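Phenylacetaldehyde dehydrogenase (Burkholderia cenocepacia, PDB 4O5H) probably oxidises phenylacetaldehyde to phenylacetate with NAD+ as electron acceptor, as a member of the aldehyde dehydrogenase family. Local coordinates at residues Pro294-Leu298 against Asp299-Gln303; His455-Val458 against Pro459-Ala463; Phe17-Leu20 against Asp21-Ala25; Met98-Leu101 against Ala102-Glu106; Met408-Arg412 against Glu413-Gly417. All coordinates share one frame; numbering follows the deposited sequence.

Contact 1. Residues Pro294-Leu298 against Asp299-Gln303; sequences PDVDL and DKAAQ
Asp297 OD1 takes two backbone N-H groups at the start of helix 298-310. The stronger bond comes from Lys300 N, 3.0 Å from Asp297 OD1 and nearly straight at 170°; the donor uses the anti side of the oxygen and sits somewhat out of the carboxylate plane. Asp299 N is 2.9 Å from Asp297 OD1, but its N-H is bent to 120°, so this second bond is weak. With CG trans to the backbone N (chi1 179°), the carboxylate folds over the first turn, which makes Asp297 a classic N-cap.

The same residue also gives its carbonyl: Ala301 N donates to Asp297 O over 3.0 Å. One step on, Ala302 N reaches Leu298 O, also at 3.0 Å, and the regular i to i+4 pattern is under way. Before the cap, Val296 sets its CG2 branch 3.6 Å from Ala301 CB. These are the N' and N4 positions of a hydrophobic staple, a small apolar contact across the first turn.

Asp299 OD2 lies 4.5 Å from Asp297 OD1, a like-charge approach that the salt bridge from Arg336 to Asp299 OD1 probably eases. Asp295 fixes the preceding loop through Ser448 and the backbone of Asn449. The capped turn comes after strand 288-292 of the seven-stranded sheet, and Leu298 and Ala302 pack on helix 330-343.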
loop_
_atom_site.group_PDB
_atom_site.type_symbol
_atom_site.label_atom_id
_atom_site.label_comp_id
_atom_site.label_asym_id
_atom_site.label_seq_id
_atom_site.Cartn_x
_atom_site.Cartn_y
_atom_site.Cartn_z
ATOM N N PRO A 294 -0.872 -30.235 22.450
ATOM C CA PRO A 294 -0.465 -31.468 23.122
ATOM C C PRO A 294 -0.980 -32.733 22.463
ATOM O O PRO A 294 -0.572 -33.798 22.865
ATOM C CB PRO A 294 -1.062 -31.331 24.529
ATOM C CG PRO A 294 -2.164 -30.356 24.396
ATOM C CD PRO A 294 -1.765 -29.423 23.284
ATOM N N ASP A 295 -1.833 -32.633 21.448
ATOM C CA ASP A 295 -2.342 -33.829 20.781
ATOM C C ASP A 295 -1.433 -34.376 19.676
ATOM O O ASP A 295 -1.797 -35.369 19.059
ATOM C CB ASP A 295 -3.740 -33.583 20.210
ATOM C CG ASP A 295 -3.749 -32.532 19.040
ATOM O OD1 ASP A 295 -3.470 -31.345 19.294
ATOM O OD2 ASP A 295 -4.099 -32.926 17.909
ATOM N N VAL A 296 -0.294 -33.743 19.386
ATOM C CA VAL A 296 0.540 -34.162 18.256
ATOM C C VAL A 296 1.257 -35.480 18.437
ATOM O O VAL A 296 1.525 -35.925 19.563
ATOM C CB VAL A 296 1.667 -33.132 17.915
ATOM C CG1 VAL A 296 1.068 -31.830 17.427
ATOM C CG2 VAL A 296 2.586 -32.882 19.092
ATOM N N ASP A 297 1.606 -36.085 17.317
ATOM C CA ASP A 297 2.623 -37.125 17.288
ATOM C C ASP A 297 3.969 -36.450 17.565
ATOM O O ASP A 297 4.347 -35.509 16.860
ATOM C CB ASP A 297 2.680 -37.751 15.904
ATOM C CG ASP A 297 3.742 -38.821 15.797
ATOM O OD1 ASP A 297 4.947 -38.532 15.817
ATOM O OD2 ASP A 297 3.372 -39.987 15.665
ATOM N N LEU A 298 4.704 -36.942 18.555
ATOM C CA LEU A 298 5.926 -36.266 19.000
ATOM C C LEU A 298 7.026 -36.214 17.943
ATOM O O LEU A 298 7.733 -35.200 17.815
ATOM C CB LEU A 298 6.484 -36.941 20.247
ATOM C CG LEU A 298 5.602 -36.979 21.506
ATOM C CD1 LEU A 298 6.381 -37.613 22.646
ATOM C CD2 LEU A 298 5.139 -35.606 21.913
ATOM N N ASP A 299 7.174 -37.281 17.168
ATOM C CA ASP A 299 8.198 -37.293 16.126
ATOM C C ASP A 299 7.847 -36.370 14.966
ATOM O O ASP A 299 8.716 -35.683 14.451
ATOM C CB ASP A 299 8.444 -38.697 15.617
ATOM C CG ASP A 299 9.120 -39.576 16.662
ATOM O OD1 ASP A 299 10.031 -39.115 17.372
ATOM O OD2 ASP A 299 8.744 -40.739 16.762
ATOM N N LYS A 300 6.599 -36.389 14.527
ATOM C CA LYS A 300 6.135 -35.472 13.485
ATOM C C LYS A 300 6.316 -34.028 13.906
ATOM O O LYS A 300 6.727 -33.158 13.090
ATOM C CB LYS A 300 4.639 -35.686 13.176
ATOM C CG LYS A 300 3.963 -34.538 12.364
ATOM C CD LYS A 300 3.607 -34.802 10.898
ATOM C CE LYS A 300 2.457 -33.927 10.384
ATOM N NZ LYS A 300 1.113 -34.229 10.946
ATOM N N ALA A 301 5.969 -33.738 15.145
ATOM C CA ALA A 301 6.072 -32.362 15.637
ATOM C C ALA A 301 7.524 -31.937 15.707
ATOM O O ALA A 301 7.870 -30.821 15.277
ATOM C CB ALA A 301 5.403 -32.217 16.991
ATOM N N ALA A 302 8.392 -32.819 16.176
ATOM C CA ALA A 302 9.791 -32.467 16.310
ATOM C C ALA A 302 10.414 -32.242 14.930
ATOM O O ALA A 302 11.200 -31.327 14.745
ATOM C CB ALA A 302 10.564 -33.536 17.058
ATOM N N GLN A 303 10.072 -33.086 13.974
ATOM C CA GLN A 303 10.609 -32.929 12.631
ATOM C C GLN A 303 10.096 -31.609 12.045
ATOM O O GLN A 303 10.825 -30.913 11.378
ATOM C CB GLN A 303 10.218 -34.128 11.764
ATOM C CG GLN A 303 10.926 -34.185 10.435
ATOM C CD GLN A 303 12.413 -34.447 10.604
ATOM O OE1 GLN A 303 12.810 -35.438 11.213
ATOM N NE2 GLN A 303 13.232 -33.528 10.138
#

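Contact 2. Residues His455-Val458 against Pro459-Ala463; sequences HKLV and PRIAA
The carbonyl of Leu457 is the flat group through which the turn closes: Arg460 N stands above its plane, 52° out of it, and donates to Leu457 O over 2.9 Å. A second donor, Ile461 N, is 3.4 Å from Leu457 O with a bent N-H, so that bond is weak. The ring of Pro459 turns its CD toward the preceding turn, placing CD 3.0 Å from His455 O. Val458 meets the ring crosswise; Val458 CB stands 3.4 Å from Pro459 CD, a closeness that the peptide link between them largely imposes.

Arg460 brings its aliphatic part alongside the helix, with CD 3.3 Å from Lys456 O. CG sits trans to the carbonyl carbon (chi1 -59°) and the chain bends at chi3, after which the guanidinium leaves this turn and NH1 forms a salt bridge with Asp429. Leu457 and Ile461 touch loosely at their CD1 atoms, 4.3 Å apart; Ile461 has two modelled conformers, so this pairing describes one of them. Both side chains reach helix 428-436 and strand 443-447.

Since a proline nitrogen has no hydrogen, Pro459 cannot give His455 O the usual i to i+4 bond, and a ring carbon takes that place. On either side of Pro459 in sequence, Val458 O and Ile461 O both accept from Lys504 NZ of the second subunit; the two carbonyls hold that lysine and probably help offset its charge.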
loop_
_atom_site.group_PDB
_atom_site.type_symbol
_atom_site.label_atom_id
_atom_site.label_comp_id
_atom_site.label_asym_id
_atom_site.label_seq_id
_atom_site.Cartn_x
_atom_site.Cartn_y
_atom_site.Cartn_z
ATOM N N HIS A 455 -9.227 -24.113 14.583
ATOM C CA HIS A 455 -10.083 -23.044 14.081
ATOM C C HIS A 455 -10.332 -21.918 15.079
ATOM O O HIS A 455 -10.573 -20.806 14.679
ATOM C CB HIS A 455 -11.381 -23.588 13.471
ATOM C CG HIS A 455 -11.191 -24.000 12.044
ATOM N ND1 HIS A 455 -11.076 -23.072 11.020
ATOM C CD2 HIS A 455 -10.977 -25.213 11.478
ATOM C CE1 HIS A 455 -10.826 -23.707 9.882
ATOM N NE2 HIS A 455 -10.763 -25.000 10.132
ATOM N N LYS A 456 -10.194 -22.192 16.350
ATOM C CA LYS A 456 -10.246 -21.152 17.364
ATOM C C LYS A 456 -8.957 -20.341 17.381
ATOM O O LYS A 456 -8.961 -19.175 17.732
ATOM C CB LYS A 456 -10.522 -21.771 18.748
ATOM C CG LYS A 456 -11.945 -22.254 18.920
ATOM C CD LYS A 456 -12.087 -23.080 20.205
ATOM C CE LYS A 456 -13.493 -23.588 20.356
ATOM N NZ LYS A 456 -14.317 -22.528 20.974
ATOM N N LEU A 457 -7.853 -20.971 17.017
ATOM C CA LEU A 457 -6.542 -20.349 17.107
ATOM C C LEU A 457 -6.177 -19.502 15.888
ATOM O O LEU A 457 -5.600 -18.447 16.051
ATOM C CB LEU A 457 -5.439 -21.404 17.224
ATOM C CG LEU A 457 -4.095 -21.217 17.896
ATOM C CD1 LEU A 457 -4.257 -20.200 18.990
ATOM C CD2 LEU A 457 -3.403 -22.519 18.387
ATOM N N VAL A 458 -6.498 -19.999 14.698
ATOM C CA VAL A 458 -6.108 -19.335 13.465
ATOM C C VAL A 458 -6.486 -17.844 13.471
ATOM O O VAL A 458 -5.668 -17.019 13.154
ATOM C CB VAL A 458 -6.675 -20.048 12.217
ATOM C CG1 VAL A 458 -6.565 -19.157 10.985
ATOM C CG2 VAL A 458 -5.892 -21.339 11.972
ATOM N N PRO A 459 -7.708 -17.507 13.890
ATOM C CA PRO A 459 -8.084 -16.067 13.870
ATOM C C PRO A 459 -7.342 -15.215 14.874
ATOM O O PRO A 459 -7.283 -14.017 14.688
ATOM C CB PRO A 459 -9.560 -16.069 14.274
ATOM C CG PRO A 459 -10.036 -17.415 13.876
ATOM C CD PRO A 459 -8.875 -18.346 14.168
ATOM N N ARG A 460 -6.777 -15.820 15.898
ATOM C CA ARG A 460 -6.153 -15.079 17.005
ATOM C C ARG A 460 -4.684 -14.742 16.805
ATOM O O ARG A 460 -4.125 -13.909 17.535
ATOM C CB ARG A 460 -6.290 -15.894 18.287
ATOM C CG ARG A 460 -7.711 -16.194 18.672
ATOM C CD ARG A 460 -7.791 -17.061 19.949
ATOM N NE ARG A 460 -7.463 -16.275 21.136
ATOM C CZ ARG A 460 -7.225 -16.758 22.338
ATOM N NH1 ARG A 460 -7.256 -18.062 22.589
ATOM N NH2 ARG A 460 -6.947 -15.917 23.316
ATOM N N ILE A 461 -4.035 -15.404 15.842
ATOM C CA ILE A 461 -2.622 -15.180 15.599
ATOM C C ILE A 461 -2.473 -14.079 14.559
ATOM O O ILE A 461 -2.981 -14.212 13.435
ATOM C CB ILE A 461 -1.942 -16.463 15.096
ATOM C CG1 ILE A 461 -2.073 -17.569 16.150
ATOM C CG2 ILE A 461 -0.479 -16.201 14.797
ATOM C CD1 ILE A 461 -1.594 -17.130 17.509
ATOM N N ALA A 462 -1.771 -13.000 14.917
ATOM C CA ALA A 462 -1.624 -11.843 13.974
ATOM C C ALA A 462 -0.445 -12.055 13.078
ATOM O O ALA A 462 0.638 -11.502 13.316
ATOM C CB ALA A 462 -1.489 -10.536 14.738
ATOM N N ALA A 463 -0.637 -12.869 12.040
ATOM C CA ALA A 463 0.386 -13.107 11.049
ATOM C C ALA A 463 -0.230 -13.158 9.651
ATOM O O ALA A 463 -1.385 -13.576 9.472
ATOM C CB ALA A 463 1.116 -14.386 11.316
#

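Contact 3. Residues Phe17-Leu20 against Asp21-Ala25; sequences FALL and DATRA
Asp21 opens the helix directly behind Leu20, the N-cap residue. Two residues on, Thr23 comes down on the cap: its OG1 is 3.6 Å from Leu20 CB, and its CB is 3.4 Å from Leu20 O. The hydroxyl is trans to the carbonyl carbon (chi1 -57°), and it is hydrogen-bonded to Glu114 OE1 of helix 109-120. Leu20 N uses the same Glu114 oxygen, so a single carboxylate from another helix ties the cap residue to the first turn.

Arg24 N then donates to Leu20 O, 3.1 Å away and close to straight at 166°. In the modelled conformer, one of two, the Arg24 chain runs out extended to NE and crosses Leu19 at about a right angle. Leu19 CB lies 3.7 Å above one guanidinium face, offset toward the rim, and Leu19 CD1 covers the same group, 3.7 Å from Arg24 NH1.

Leu19 and Arg24 occupy the N' and N4 positions that a hydrophobic staple joins, although here one partner is a guanidinium. With a leucine as N-cap, whose side chain offers no acceptor, Glu114 supplies from outside a polar link to the cap residue of this helix start, alongside the Arg24 N to Leu20 O bond.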
loop_
_atom_site.group_PDB
_atom_site.type_symbol
_atom_site.label_atom_id
_atom_site.label_comp_id
_atom_site.label_asym_id
_atom_site.label_seq_id
_atom_site.Cartn_x
_atom_site.Cartn_y
_atom_site.Cartn_z
ATOM N N PHE A 17 33.389 -31.109 -6.250
ATOM C CA PHE A 17 32.167 -31.653 -6.857
ATOM C C PHE A 17 32.037 -31.134 -8.259
ATOM O O PHE A 17 32.360 -29.989 -8.505
ATOM C CB PHE A 17 30.994 -31.240 -5.969
ATOM C CG PHE A 17 30.947 -32.038 -4.701
ATOM C CD1 PHE A 17 30.592 -33.394 -4.751
ATOM C CD2 PHE A 17 31.369 -31.490 -3.498
ATOM C CE1 PHE A 17 30.602 -34.188 -3.609
ATOM C CE2 PHE A 17 31.382 -32.273 -2.358
ATOM C CZ PHE A 17 30.999 -33.623 -2.407
ATOM N N ALA A 18 31.574 -31.969 -9.180
ATOM C CA ALA A 18 31.610 -31.619 -10.594
ATOM C C ALA A 18 30.596 -30.527 -10.881
ATOM O O ALA A 18 29.581 -30.430 -10.230
ATOM C CB ALA A 18 31.316 -32.840 -11.450
ATOM N N LEU A 19 30.884 -29.708 -11.876
ATOM C CA LEU A 19 29.983 -28.668 -12.300
ATOM C C LEU A 19 29.700 -28.891 -13.761
ATOM O O LEU A 19 30.552 -29.386 -14.479
ATOM C CB LEU A 19 30.648 -27.310 -12.153
ATOM C CG LEU A 19 30.925 -26.806 -10.751
ATOM C CD1 LEU A 19 31.627 -25.478 -10.834
ATOM C CD2 LEU A 19 29.633 -26.673 -9.978
ATOM N N LEU A 20 28.523 -28.461 -14.206
ATOM C CA LEU A 20 28.233 -28.492 -15.624
ATOM C C LEU A 20 29.236 -27.617 -16.347
ATOM O O LEU A 20 29.668 -26.571 -15.838
ATOM C CB LEU A 20 26.802 -28.012 -15.918
ATOM C CG LEU A 20 25.660 -28.899 -15.420
ATOM C CD1 LEU A 20 24.351 -28.218 -15.722
ATOM C CD2 LEU A 20 25.682 -30.265 -16.071
ATOM N N ASP A 21 29.536 -28.000 -17.578
ATOM C CA ASP A 21 30.293 -27.135 -18.467
ATOM C C ASP A 21 29.677 -25.739 -18.577
ATOM O O ASP A 21 30.408 -24.727 -18.579
ATOM C CB ASP A 21 30.402 -27.753 -19.863
ATOM C CG ASP A 21 31.313 -28.967 -19.908
ATOM O OD1 ASP A 21 32.052 -29.251 -18.931
ATOM O OD2 ASP A 21 31.312 -29.638 -20.975
ATOM N N ALA A 22 28.347 -25.655 -18.683
ATOM C CA ALA A 22 27.688 -24.358 -18.838
ATOM C C ALA A 22 27.965 -23.459 -17.617
ATOM O O ALA A 22 28.162 -22.253 -17.769
ATOM C CB ALA A 22 26.182 -24.513 -19.063
ATOM N N THR A 23 27.922 -24.056 -16.433
ATOM C CA THR A 23 28.123 -23.363 -15.186
ATOM C C THR A 23 29.536 -22.803 -15.164
ATOM O O THR A 23 29.747 -21.627 -14.851
ATOM C CB THR A 23 27.933 -24.312 -13.983
ATOM O OG1 THR A 23 26.630 -24.917 -14.019
ATOM C CG2 THR A 23 28.102 -23.545 -12.668
ATOM N N ARG A 24 30.501 -23.636 -15.543
ATOM C CA ARG A 24 31.897 -23.213 -15.602
ATOM C C ARG A 24 32.084 -22.052 -16.592
ATOM O O ARG A 24 32.769 -21.079 -16.302
ATOM C CB ARG A 24 32.833 -24.400 -15.925
ATOM C CG ARG A 24 33.052 -25.317 -14.720
ATOM C CD ARG A 24 34.181 -26.332 -14.965
ATOM N NE ARG A 24 34.081 -27.500 -14.091
ATOM C CZ ARG A 24 34.427 -27.526 -12.803
ATOM N NH1 ARG A 24 34.920 -26.445 -12.200
ATOM N NH2 ARG A 24 34.269 -28.642 -12.115
ATOM N N ALA A 25 31.470 -22.151 -17.749
ATOM C CA ALA A 25 31.569 -21.091 -18.760
ATOM C C ALA A 25 30.976 -19.789 -18.253
ATOM O O ALA A 25 31.512 -18.719 -18.510
ATOM C CB ALA A 25 30.868 -21.507 -20.069
#

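Contact 4. Residues Met98-Leu101 against Ala102-Glu106; sequences MLVL and ADLIE. With EDO (1,2-ethanediol), chain H.
Asp103 rests its CB against the preceding turn, 3.6 Å from Val100 O. Its CG lies 3.7 Å from Leu99 O, and the carboxylate then meets a bound 1,2-ethanediol, probably from the crystallisation liquor. EDO O1 donates to Asp103 OD2 over 2.9 Å, while EDO O2 makes a weak bond to OD1. A water links the same groups: it donates to Leu99 O at 3.0 Å, gives a weak bond to Asp103 OD1 and is hydrogen-bonded to EDO O1. OD1 also has a protein partner, the salt bridge from Arg140.

On other sides of the helix the i to i+4 pairs are apolar. Val100 CG1 lies beside Leu104 CD1 at 4.1 Å, the two side chains pointing the same way, and Leu101 CG meets Ile105 CD1 at 4.2 Å. Four backbone bonds, from Ala102 N to Met98 O onward, keep this spacing. Helix 91-107 packs on helix 124-145 through Leu101 and Ile105 at Phe139, and on helix 215-227 through Val100 and Leu104 at Ala227; Met98 reaches helix 187-201.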
loop_
_atom_site.group_PDB
_atom_site.type_symbol
_atom_site.label_atom_id
_atom_site.label_comp_id
_atom_site.label_asym_id
_atom_site.label_seq_id
_atom_site.Cartn_x
_atom_site.Cartn_y
_atom_site.Cartn_z
ATOM N N MET A 98 6.249 -14.903 -21.489
ATOM C CA MET A 98 6.434 -15.405 -20.120
ATOM C C MET A 98 6.468 -16.912 -20.119
ATOM O O MET A 98 7.252 -17.504 -19.373
ATOM C CB MET A 98 5.346 -14.865 -19.205
ATOM C CG MET A 98 5.465 -13.357 -18.990
ATOM S SD MET A 98 4.205 -12.717 -17.869
ATOM C CE MET A 98 4.736 -13.458 -16.360
ATOM N N LEU A 99 5.623 -17.564 -20.929
ATOM C CA LEU A 99 5.618 -19.034 -20.988
ATOM C C LEU A 99 6.914 -19.603 -21.539
ATOM O O LEU A 99 7.437 -20.621 -21.047
ATOM C CB LEU A 99 4.426 -19.549 -21.815
ATOM C CG LEU A 99 3.059 -19.293 -21.209
ATOM C CD1 LEU A 99 1.957 -19.620 -22.217
ATOM C CD2 LEU A 99 2.872 -20.100 -19.937
ATOM N N VAL A 100 7.449 -18.943 -22.553
ATOM C CA VAL A 100 8.751 -19.284 -23.107
ATOM C C VAL A 100 9.829 -19.159 -22.033
ATOM O O VAL A 100 10.675 -20.023 -21.901
ATOM C CB VAL A 100 9.098 -18.375 -24.322
ATOM C CG1 VAL A 100 10.550 -18.575 -24.757
ATOM C CG2 VAL A 100 8.171 -18.698 -25.497
ATOM N N LEU A 101 9.790 -18.092 -21.264
ATOM C CA LEU A 101 10.770 -17.899 -20.214
ATOM C C LEU A 101 10.698 -18.988 -19.148
ATOM O O LEU A 101 11.746 -19.515 -18.732
ATOM C CB LEU A 101 10.608 -16.511 -19.587
ATOM C CG LEU A 101 11.525 -16.159 -18.404
ATOM C CD1 LEU A 101 12.991 -16.266 -18.821
ATOM C CD2 LEU A 101 11.183 -14.766 -17.915
ATOM N N ALA A 102 9.487 -19.380 -18.747
ATOM C CA ALA A 102 9.362 -20.464 -17.793
ATOM C C ALA A 102 9.993 -21.777 -18.307
ATOM O O ALA A 102 10.660 -22.480 -17.556
ATOM C CB ALA A 102 7.903 -20.692 -17.424
ATOM N N ASP A 103 9.760 -22.102 -19.575
ATOM C CA ASP A 103 10.401 -23.280 -20.170
ATOM C C ASP A 103 11.935 -23.167 -20.202
ATOM O O ASP A 103 12.627 -24.139 -19.938
ATOM C CB ASP A 103 9.893 -23.492 -21.588
ATOM C CG ASP A 103 8.490 -24.077 -21.638
ATOM O OD1 ASP A 103 8.039 -24.702 -20.648
ATOM O OD2 ASP A 103 7.857 -23.949 -22.738
ATOM N N LEU A 104 12.457 -21.986 -20.547
ATOM C CA LEU A 104 13.897 -21.783 -20.578
ATOM C C LEU A 104 14.521 -21.974 -19.196
ATOM O O LEU A 104 15.607 -22.515 -19.100
ATOM C CB LEU A 104 14.248 -20.400 -21.133
ATOM C CG LEU A 104 14.033 -20.169 -22.627
ATOM C CD1 LEU A 104 14.230 -18.710 -22.973
ATOM C CD2 LEU A 104 15.011 -20.988 -23.460
ATOM N N ILE A 105 13.835 -21.534 -18.141
ATOM C CA ILE A 105 14.333 -21.732 -16.781
ATOM C C ILE A 105 14.412 -23.238 -16.467
ATOM O O ILE A 105 15.441 -23.720 -16.031
ATOM C CB ILE A 105 13.479 -20.997 -15.742
ATOM C CG1 ILE A 105 13.670 -19.469 -15.920
ATOM C CG2 ILE A 105 13.819 -21.452 -14.325
ATOM C CD1 ILE A 105 12.605 -18.641 -15.224
ATOM N N GLU A 106 13.319 -23.947 -16.759
ATOM C CA GLU A 106 13.287 -25.371 -16.578
ATOM C C GLU A 106 14.342 -26.096 -17.413
ATOM O O GLU A 106 14.929 -27.051 -16.941
ATOM C CB GLU A 106 11.885 -25.899 -16.873
ATOM C CG GLU A 106 10.903 -25.514 -15.753
ATOM C CD GLU A 106 9.455 -25.838 -16.044
ATOM O OE1 GLU A 106 9.103 -26.210 -17.172
ATOM O OE2 GLU A 106 8.629 -25.689 -15.130
HETATM C C1 EDO H . 5.009 -25.848 -22.126
HETATM O O1 EDO H . 5.064 -24.404 -22.087
HETATM C C2 EDO H . 5.057 -26.513 -20.734
HETATM O O2 EDO H . 6.219 -27.367 -20.479
HETATM O O HOH W 1 5.609 -22.723 -19.975
#

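Contact 5. Residues Met408-Arg412 against Glu413-Gly417; sequences MRVVR and EEIFG
Glu413 N donates to Arg409 O over 2.8 Å, closing the short helix 409-412 at the residue where the backbone turns out of the helix. The side chains of the same two residues form a second link. Arg409 presents NE and NH2 side-on, one nitrogen to each carboxylate oxygen: NE to Glu413 OE2 at 3.0 Å and NH2 to Glu413 OE1 at 2.9 Å, the two together making a bidentate salt bridge. Both oxygens lie close to the guanidinium plane. The carboxylate is nevertheless turned 44° from that plane, so OE1 is approached on its syn side whereas OE2 is met from above the carboxylate plane. A bend at chi3 (59°) swings the guanidinium of Arg409 round to Glu413, whose chain is extended beyond CG. Tyr371 OH adds a hydrogen bond to OE1, which helps fix the rotation of the carboxylate.

Glu413-Gly417 reads EEIFG, the Glu-Glu-x-Phe-Gly signature of aldehyde dehydrogenases, which in relatives borders the nicotinamide ribose of the bound cofactor; no cofactor is present here.

Ile415 folds back on the helix, its CD1 lying 4.1 Å from Val410 CG1 and 3.8 Å from Val410 O. That carbonyl accepts from Lys287 NZ, as does Glu413 O, so one lysine spans the helix and the loop. Phe416, which follows, sets its ring at about a right angle to that of Trp184.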
loop_
_atom_site.group_PDB
_atom_site.type_symbol
_atom_site.label_atom_id
_atom_site.label_comp_id
_atom_site.label_asym_id
_atom_site.label_seq_id
_atom_site.Cartn_x
_atom_site.Cartn_y
_atom_site.Cartn_z
ATOM N N MET A 408 14.521 -11.655 26.424
ATOM C CA MET A 408 15.883 -11.781 25.892
ATOM C C MET A 408 15.978 -11.331 24.456
ATOM O O MET A 408 15.042 -11.520 23.680
ATOM C CB MET A 408 16.334 -13.237 25.950
ATOM C CG MET A 408 16.467 -13.783 27.359
ATOM S SD MET A 408 17.103 -15.460 27.286
ATOM C CE MET A 408 17.108 -15.847 29.042
ATOM N N ARG A 409 17.126 -10.797 24.076
ATOM C CA ARG A 409 17.346 -10.334 22.669
ATOM C C ARG A 409 17.125 -11.432 21.636
ATOM O O ARG A 409 16.510 -11.180 20.611
ATOM C CB ARG A 409 18.739 -9.791 22.484
ATOM C CG ARG A 409 19.040 -8.602 23.361
ATOM C CD ARG A 409 20.351 -7.952 22.965
ATOM N NE ARG A 409 20.267 -7.540 21.571
ATOM C CZ ARG A 409 21.310 -7.339 20.785
ATOM N NH1 ARG A 409 22.539 -7.470 21.250
ATOM N NH2 ARG A 409 21.113 -6.987 19.512
ATOM N N VAL A 410 17.587 -12.647 21.932
ATOM C CA VAL A 410 17.382 -13.781 21.016
ATOM C C VAL A 410 15.933 -14.133 20.777
ATOM O O VAL A 410 15.602 -14.684 19.747
ATOM C CB VAL A 410 18.104 -15.083 21.440
ATOM C CG1 VAL A 410 19.596 -14.958 21.196
ATOM C CG2 VAL A 410 17.802 -15.466 22.882
ATOM N N VAL A 411 15.073 -13.835 21.743
ATOM C CA VAL A 411 13.648 -14.040 21.538
ATOM C C VAL A 411 12.996 -12.852 20.829
ATOM O O VAL A 411 12.071 -13.069 20.023
ATOM C CB VAL A 411 12.912 -14.348 22.862
ATOM C CG1 VAL A 411 11.434 -14.598 22.649
ATOM C CG2 VAL A 411 13.532 -15.569 23.569
ATOM N N ARG A 412 13.414 -11.631 21.137
ATOM C CA ARG A 412 12.757 -10.445 20.595
ATOM C C ARG A 412 13.180 -10.092 19.187
ATOM O O ARG A 412 12.374 -9.617 18.386
ATOM C CB ARG A 412 13.024 -9.258 21.488
ATOM C CG ARG A 412 12.431 -9.588 22.843
ATOM C CD ARG A 412 11.627 -8.463 23.482
ATOM N NE ARG A 412 10.504 -8.062 22.628
ATOM C CZ ARG A 412 9.238 -8.457 22.789
ATOM N NH1 ARG A 412 8.882 -9.257 23.792
ATOM N NH2 ARG A 412 8.317 -8.025 21.943
ATOM N N GLU A 413 14.446 -10.331 18.863
ATOM C CA GLU A 413 15.024 -9.837 17.615
ATOM C C GLU A 413 15.229 -10.942 16.571
ATOM O O GLU A 413 15.559 -12.083 16.913
ATOM C CB GLU A 413 16.367 -9.181 17.925
ATOM C CG GLU A 413 16.232 -7.939 18.801
ATOM C CD GLU A 413 17.560 -7.309 19.143
ATOM O OE1 GLU A 413 18.522 -7.335 18.344
ATOM O OE2 GLU A 413 17.643 -6.764 20.237
ATOM N N GLU A 414 15.070 -10.581 15.312
ATOM C CA GLU A 414 15.314 -11.480 14.175
ATOM C C GLU A 414 16.809 -11.765 14.051
ATOM O O GLU A 414 17.610 -10.842 13.916
ATOM C CB GLU A 414 14.806 -10.869 12.845
ATOM C CG GLU A 414 15.028 -11.784 11.614
ATOM C CD GLU A 414 14.194 -11.401 10.369
ATOM O OE1 GLU A 414 13.980 -10.229 10.196
ATOM O OE2 GLU A 414 13.707 -12.306 9.602
ATOM N N ILE A 415 17.148 -13.046 14.063
ATOM C CA ILE A 415 18.526 -13.524 13.997
ATOM C C ILE A 415 18.928 -13.849 12.579
ATOM O O ILE A 415 20.043 -13.537 12.148
ATOM C CB ILE A 415 18.700 -14.769 14.901
ATOM C CG1 ILE A 415 18.458 -14.381 16.360
ATOM C CG2 ILE A 415 20.089 -15.358 14.755
ATOM C CD1 ILE A 415 18.395 -15.563 17.321
ATOM N N PHE A 416 18.000 -14.433 11.811
ATOM C CA PHE A 416 18.217 -14.735 10.395
ATOM C C PHE A 416 19.360 -15.732 10.199
ATOM O O PHE A 416 20.187 -15.605 9.303
ATOM C CB PHE A 416 18.435 -13.469 9.562
ATOM C CG PHE A 416 17.799 -13.537 8.177
ATOM C CD1 PHE A 416 16.434 -13.438 8.025
ATOM C CD2 PHE A 416 18.579 -13.689 7.030
ATOM C CE1 PHE A 416 15.836 -13.488 6.760
ATOM C CE2 PHE A 416 17.997 -13.780 5.763
ATOM C CZ PHE A 416 16.635 -13.672 5.616
ATOM N N GLY A 417 19.327 -16.771 11.039
ATOM C CA GLY A 417 20.237 -17.890 10.969
ATOM C C GLY A 417 19.626 -19.096 11.674
ATOM O O GLY A 417 18.467 -19.053 12.108
#

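Overall arrangement
The five contacts fall into two groups. Contacts 1, 2 and 5 border the seven-stranded sheet: contact 1 follows strand 288-292, contact 5 precedes strand 419-425 and contact 2 leads into strand 465-468. Their centres lie about 20 to 25 Å apart, and the nearest atoms of contacts 1 and 2 are about 9 Å apart. Contacts 3 and 4 form the other group, with centres about 21 Å apart; the centres of contacts 4 and 5 are about 39 Å apart, on opposite sides of the chain's centre. The sodium ion is about 13 Å from the Thr23 side chain. Contact 5 carries the signature expected near the cofactor, whereas contact 2 alone reaches the second subunit.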